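Local coordinates for protein phenol hydroxylase component phL (Pseudomonas stutzeri, PDB 3U52) that probably serves as a structural subunit of a phenol hydroxylase of the bacterial multicomponent monooxygenase family, which hydroxylates phenols with molecular oxygen, at residues 65-77 with 262-274. Residues are numbered along the deposited sequence; the frame is centred on the assembly and turned at random.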
loop_
_atom_site.group_PDB
_atom_site.type_symbol
_atom_site.label_atom_id
_atom_site.label_comp_id
_atom_site.label_asym_id
_atom_site.label_seq_id
_atom_site.Cartn_x
_atom_site.Cartn_y
_atom_site.Cartn_z
ATOM N N ILE D 65 32.548 -28.549 5.672
ATOM C CA ILE D 65 31.303 -29.168 5.241
ATOM C C ILE D 65 31.165 -29.054 3.735
ATOM O O ILE D 65 31.562 -28.060 3.156
ATOM C CB ILE D 65 30.093 -28.514 5.929
ATOM C CG1 ILE D 65 30.117 -28.785 7.445
ATOM C CG2 ILE D 65 28.803 -29.029 5.339
ATOM C CD1 ILE D 65 29.841 -30.251 7.840
ATOM N N ARG D 66 30.630 -30.089 3.099
ATOM C CA ARG D 66 30.441 -30.115 1.647
ATOM C C ARG D 66 28.988 -30.393 1.294
ATOM O O ARG D 66 28.347 -31.233 1.917
ATOM C CB ARG D 66 31.345 -31.189 0.981
ATOM C CG ARG D 66 32.850 -30.907 1.073
ATOM C CD ARG D 66 33.258 -29.671 0.261
ATOM N NE ARG D 66 34.255 -28.866 0.993
ATOM C CZ ARG D 66 35.482 -28.668 0.552
ATOM N NH1 ARG D 66 35.826 -29.189 -0.616
ATOM N NH2 ARG D 66 36.345 -27.944 1.239
ATOM N N MET D 67 28.477 -29.650 0.317
ATOM C CA MET D 67 27.119 -29.817 -0.215
ATOM C C MET D 67 27.138 -29.751 -1.714
ATOM O O MET D 67 27.711 -28.810 -2.298
ATOM C CB MET D 67 26.193 -28.714 0.252
ATOM C CG MET D 67 26.096 -28.622 1.751
ATOM S SD MET D 67 25.098 -29.887 2.538
ATOM C CE MET D 67 23.430 -29.310 2.124
ATOM N N GLU D 68 26.445 -30.701 -2.335
ATOM C CA GLU D 68 26.217 -30.651 -3.767
ATOM C C GLU D 68 25.578 -29.303 -4.096
ATOM O O GLU D 68 25.947 -28.656 -5.076
ATOM C CB GLU D 68 25.322 -31.807 -4.237
ATOM C CG GLU D 68 25.189 -31.890 -5.782
ATOM C CD GLU D 68 23.730 -32.132 -6.254
ATOM O OE1 GLU D 68 23.423 -33.268 -6.703
ATOM O OE2 GLU D 68 22.893 -31.185 -6.174
ATOM N N ASP D 69 24.663 -28.850 -3.242
ATOM C CA ASP D 69 23.903 -27.625 -3.531
ATOM C C ASP D 69 23.524 -26.902 -2.232
ATOM O O ASP D 69 22.650 -27.363 -1.540
ATOM C CB ASP D 69 22.659 -28.028 -4.331
ATOM C CG ASP D 69 21.873 -26.846 -4.834
ATOM O OD1 ASP D 69 22.234 -25.693 -4.512
ATOM O OD2 ASP D 69 20.867 -27.088 -5.557
ATOM N N TRP D 70 24.176 -25.785 -1.893
ATOM C CA TRP D 70 23.865 -25.103 -0.611
ATOM C C TRP D 70 22.422 -24.545 -0.484
ATOM O O TRP D 70 21.931 -24.321 0.628
ATOM C CB TRP D 70 24.885 -24.013 -0.287
ATOM C CG TRP D 70 26.062 -24.500 0.499
ATOM C CD1 TRP D 70 27.352 -24.649 0.044
ATOM C CD2 TRP D 70 26.073 -24.903 1.886
ATOM N NE1 TRP D 70 28.158 -25.122 1.064
ATOM C CE2 TRP D 70 27.405 -25.286 2.199
ATOM C CE3 TRP D 70 25.081 -25.003 2.882
ATOM C CZ2 TRP D 70 27.775 -25.753 3.470
ATOM C CZ3 TRP D 70 25.446 -25.449 4.150
ATOM C CH2 TRP D 70 26.796 -25.835 4.429
ATOM N N CYS D 71 21.771 -24.279 -1.623
ATOM C CA CYS D 71 20.313 -23.997 -1.676
ATOM C C CYS D 71 19.390 -25.161 -1.296
ATOM O O CYS D 71 18.180 -24.969 -1.225
ATOM C CB CYS D 71 19.902 -23.518 -3.055
ATOM S SG CYS D 71 20.750 -22.048 -3.459
ATOM N N ALA D 72 19.939 -26.359 -1.071
ATOM C CA ALA D 72 19.206 -27.393 -0.348
ATOM C C ALA D 72 18.794 -26.879 1.046
ATOM O O ALA D 72 17.786 -27.328 1.616
ATOM C CB ALA D 72 20.064 -28.648 -0.178
ATOM N N VAL D 73 19.585 -25.985 1.624
ATOM C CA VAL D 73 19.223 -25.423 2.923
ATOM C C VAL D 73 18.305 -24.241 2.652
ATOM O O VAL D 73 18.728 -23.255 2.045
ATOM C CB VAL D 73 20.457 -25.003 3.753
ATOM C CG1 VAL D 73 20.040 -24.170 4.951
ATOM C CG2 VAL D 73 21.258 -26.235 4.208
ATOM N N SER D 74 17.041 -24.373 3.052
ATOM C CA SER D 74 16.019 -23.354 2.810
ATOM C C SER D 74 15.264 -23.093 4.109
ATOM O O SER D 74 15.279 -23.918 5.015
ATOM C CB SER D 74 15.022 -23.802 1.744
ATOM O OG SER D 74 15.698 -24.022 0.505
ATOM N N ASP D 75 14.580 -21.961 4.168
ATOM C CA ASP D 75 13.957 -21.494 5.399
ATOM C C ASP D 75 12.481 -21.943 5.392
ATOM O O ASP D 75 11.729 -21.551 4.496
ATOM C CB ASP D 75 14.058 -19.967 5.483
ATOM C CG ASP D 75 13.528 -19.408 6.811
ATOM O OD1 ASP D 75 13.074 -20.191 7.656
ATOM O OD2 ASP D 75 13.546 -18.188 7.017
ATOM N N PRO D 76 12.077 -22.783 6.372
ATOM C CA PRO D 76 10.668 -23.163 6.557
ATOM C C PRO D 76 9.723 -21.973 6.808
ATOM O O PRO D 76 8.551 -22.059 6.439
ATOM C CB PRO D 76 10.688 -24.108 7.786
ATOM C CG PRO D 76 12.134 -24.492 7.982
ATOM C CD PRO D 76 12.980 -23.407 7.355
ATOM N N ARG D 77 10.202 -20.902 7.446
ATOM C CA ARG D 77 9.431 -19.677 7.682
ATOM C C ARG D 77 9.268 -18.826 6.388
ATOM O O ARG D 77 8.435 -17.928 6.333
ATOM C CB ARG D 77 10.118 -18.834 8.777
ATOM C CG ARG D 77 10.371 -19.533 10.118
ATOM C CD ARG D 77 11.450 -18.747 10.895
ATOM N NE ARG D 77 12.651 -18.480 10.089
ATOM C CZ ARG D 77 13.628 -17.629 10.421
ATOM N NH1 ARG D 77 13.610 -17.030 11.585
ATOM N NH2 ARG D 77 14.653 -17.416 9.598
ATOM N N ARG D 262 12.721 -23.820 13.968
ATOM C CA ARG D 262 12.302 -24.201 12.614
ATOM C C ARG D 262 13.458 -24.184 11.624
ATOM O O ARG D 262 13.703 -25.183 10.941
ATOM C CB ARG D 262 11.127 -23.335 12.125
ATOM C CG ARG D 262 9.859 -23.527 12.989
ATOM C CD ARG D 262 8.685 -22.831 12.357
ATOM N NE ARG D 262 8.272 -23.480 11.115
ATOM C CZ ARG D 262 7.478 -22.900 10.217
ATOM N NH1 ARG D 262 7.046 -21.659 10.429
ATOM N NH2 ARG D 262 7.137 -23.543 9.111
ATOM N N TRP D 263 14.200 -23.085 11.548
ATOM C CA TRP D 263 15.200 -23.011 10.505
ATOM C C TRP D 263 16.484 -23.721 10.912
ATOM O O TRP D 263 17.144 -24.267 10.050
ATOM C CB TRP D 263 15.474 -21.564 10.091
ATOM C CG TRP D 263 16.244 -20.716 11.085
ATOM C CD1 TRP D 263 15.709 -19.890 12.047
ATOM C CD2 TRP D 263 17.676 -20.542 11.169
ATOM N NE1 TRP D 263 16.705 -19.268 12.742
ATOM C CE2 TRP D 263 17.922 -19.636 12.229
ATOM C CE3 TRP D 263 18.775 -21.079 10.464
ATOM C CZ2 TRP D 263 19.237 -19.242 12.600
ATOM C CZ3 TRP D 263 20.064 -20.696 10.820
ATOM C CH2 TRP D 263 20.290 -19.796 11.886
ATOM N N THR D 264 16.864 -23.677 12.202
ATOM C CA THR D 264 18.092 -24.351 12.612
ATOM C C THR D 264 17.971 -25.867 12.502
ATOM O O THR D 264 18.891 -26.511 12.022
ATOM C CB THR D 264 18.600 -23.969 14.001
ATOM O OG1 THR D 264 17.658 -24.373 14.982
ATOM C CG2 THR D 264 18.867 -22.460 14.137
ATOM N N ASN D 265 16.841 -26.452 12.894
ATOM C CA ASN D 265 16.578 -27.875 12.566
ATOM C C ASN D 265 16.518 -28.206 11.058
ATOM O O ASN D 265 17.049 -29.238 10.651
ATOM C CB ASN D 265 15.297 -28.374 13.236
ATOM C CG ASN D 265 15.421 -28.493 14.742
ATOM O OD1 ASN D 265 16.524 -28.500 15.280
ATOM N ND2 ASN D 265 14.280 -28.618 15.431
ATOM N N ALA D 266 15.875 -27.384 10.223
ATOM C CA ALA D 266 15.892 -27.640 8.768
ATOM C C ALA D 266 17.334 -27.582 8.183
ATOM O O ALA D 266 17.686 -28.396 7.313
ATOM C CB ALA D 266 14.990 -26.704 8.032
ATOM N N MET D 267 18.159 -26.635 8.651
ATOM C CA MET D 267 19.532 -26.546 8.187
ATOM C C MET D 267 20.373 -27.773 8.630
ATOM O O MET D 267 21.073 -28.363 7.803
ATOM C CB MET D 267 20.193 -25.276 8.692
ATOM C CG MET D 267 21.704 -25.163 8.319
ATOM S SD MET D 267 22.345 -23.561 8.910
ATOM C CE MET D 267 22.468 -23.890 10.681
ATOM N N MET D 268 20.304 -28.140 9.906
ATOM C CA MET D 268 20.930 -29.388 10.380
ATOM C C MET D 268 20.461 -30.639 9.620
ATOM O O MET D 268 21.281 -31.446 9.252
ATOM C CB MET D 268 20.755 -29.576 11.877
ATOM C CG MET D 268 21.651 -28.674 12.741
ATOM S SD MET D 268 23.428 -28.818 12.401
ATOM C CE MET D 268 23.741 -30.416 13.179
ATOM N N LYS D 269 19.161 -30.808 9.383
ATOM C CA LYS D 269 18.666 -31.978 8.636
ATOM C C LYS D 269 19.273 -32.118 7.249
ATOM O O LYS D 269 19.591 -33.225 6.829
ATOM C CB LYS D 269 17.154 -31.971 8.474
ATOM C CG LYS D 269 16.380 -32.401 9.720
ATOM C CD LYS D 269 14.933 -32.805 9.344
ATOM C CE LYS D 269 14.696 -34.302 9.520
ATOM N NZ LYS D 269 14.759 -34.676 10.983
ATOM N N ALA D 270 19.421 -30.995 6.540
ATOM C CA ALA D 270 19.925 -31.011 5.165
ATOM C C ALA D 270 21.429 -31.239 5.116
ATOM O O ALA D 270 21.908 -31.956 4.239
ATOM C CB ALA D 270 19.530 -29.724 4.430
ATOM N N VAL D 271 22.167 -30.644 6.067
ATOM C CA VAL D 271 23.642 -30.793 6.116
ATOM C C VAL D 271 24.065 -32.214 6.607
ATOM O O VAL D 271 24.887 -32.881 5.980
ATOM C CB VAL D 271 24.280 -29.654 6.952
ATOM C CG1 VAL D 271 25.774 -29.785 7.010
ATOM C CG2 VAL D 271 23.960 -28.308 6.315
ATOM N N ALA D 272 23.479 -32.668 7.711
ATOM C CA ALA D 272 23.665 -34.039 8.181
ATOM C C ALA D 272 23.182 -35.141 7.188
ATOM O O ALA D 272 23.877 -36.118 6.955
ATOM C CB ALA D 272 23.026 -34.214 9.544
ATOM N N GLY D 273 22.011 -34.975 6.601
ATOM C CA GLY D 273 21.504 -35.913 5.597
ATOM C C GLY D 273 22.257 -35.950 4.288
ATOM O O GLY D 273 22.103 -36.883 3.511
ATOM N N GLU D 274 23.085 -34.946 4.022
ATOM C CA GLU D 274 23.813 -34.911 2.767
ATOM C C GLU D 274 24.793 -36.123 2.624
ATOM O O GLU D 274 24.795 -36.797 1.606
ATOM C CB GLU D 274 24.556 -33.592 2.615
ATOM C CG GLU D 274 25.435 -33.483 1.338
ATOM C CD GLU D 274 24.695 -32.905 0.134
ATOM O OE1 GLU D 274 23.471 -32.660 0.228
ATOM O OE2 GLU D 274 25.353 -32.670 -0.906
HETATM O O HOH W 1 23.022 -30.427 -1.813
#
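Arg77 lays its guanidinium beside the indole of Trp263, at one end of a largely non-helical segment, 65-77, that runs along helix 251-274 of this helical, ferritin-like hydroxylase subunit. CD1 of Trp263 sits over the middle of one guanidinium face, 3.5 Å from CZ of Arg77, with the two planes about 30° apart. Asp75 fixes that pose: its OD1 closes an Asx turn with the backbone N of Arg77 and also takes NE in the guanidinium plane at 3.0 Å, while OD2 meets NH2 in a salt bridge. NH1 forms a second salt bridge, to Glu259, one helical turn before Trp263. A leucine in place of Arg77 would probably leave the carboxylates of Asp75 and Glu259 without their cationic mate and CD1 of Trp263 without its flat cover.

Next along, Pro76 rests CG on CB of Ala266, 3.6 Å away. Val73 then spreads its two methyls over the helix: CG1, anti to the backbone N, touches CG of Met267, whereas CG2 reaches CB of Ala270 and CG2 of Val271. The other branch of Val271, CG1, meets CG2 of Ile65 at 3.5 Å. At the far end Met67 bends at chi2 and chi3, bringing SD against CB of Glu274. A water joins Glu274 OE1 to Asp69 N, and Glu68 N donates to Glu274 OE2 at 2.7 Å, nearly straight (176°) but 36° out of the carboxylate plane.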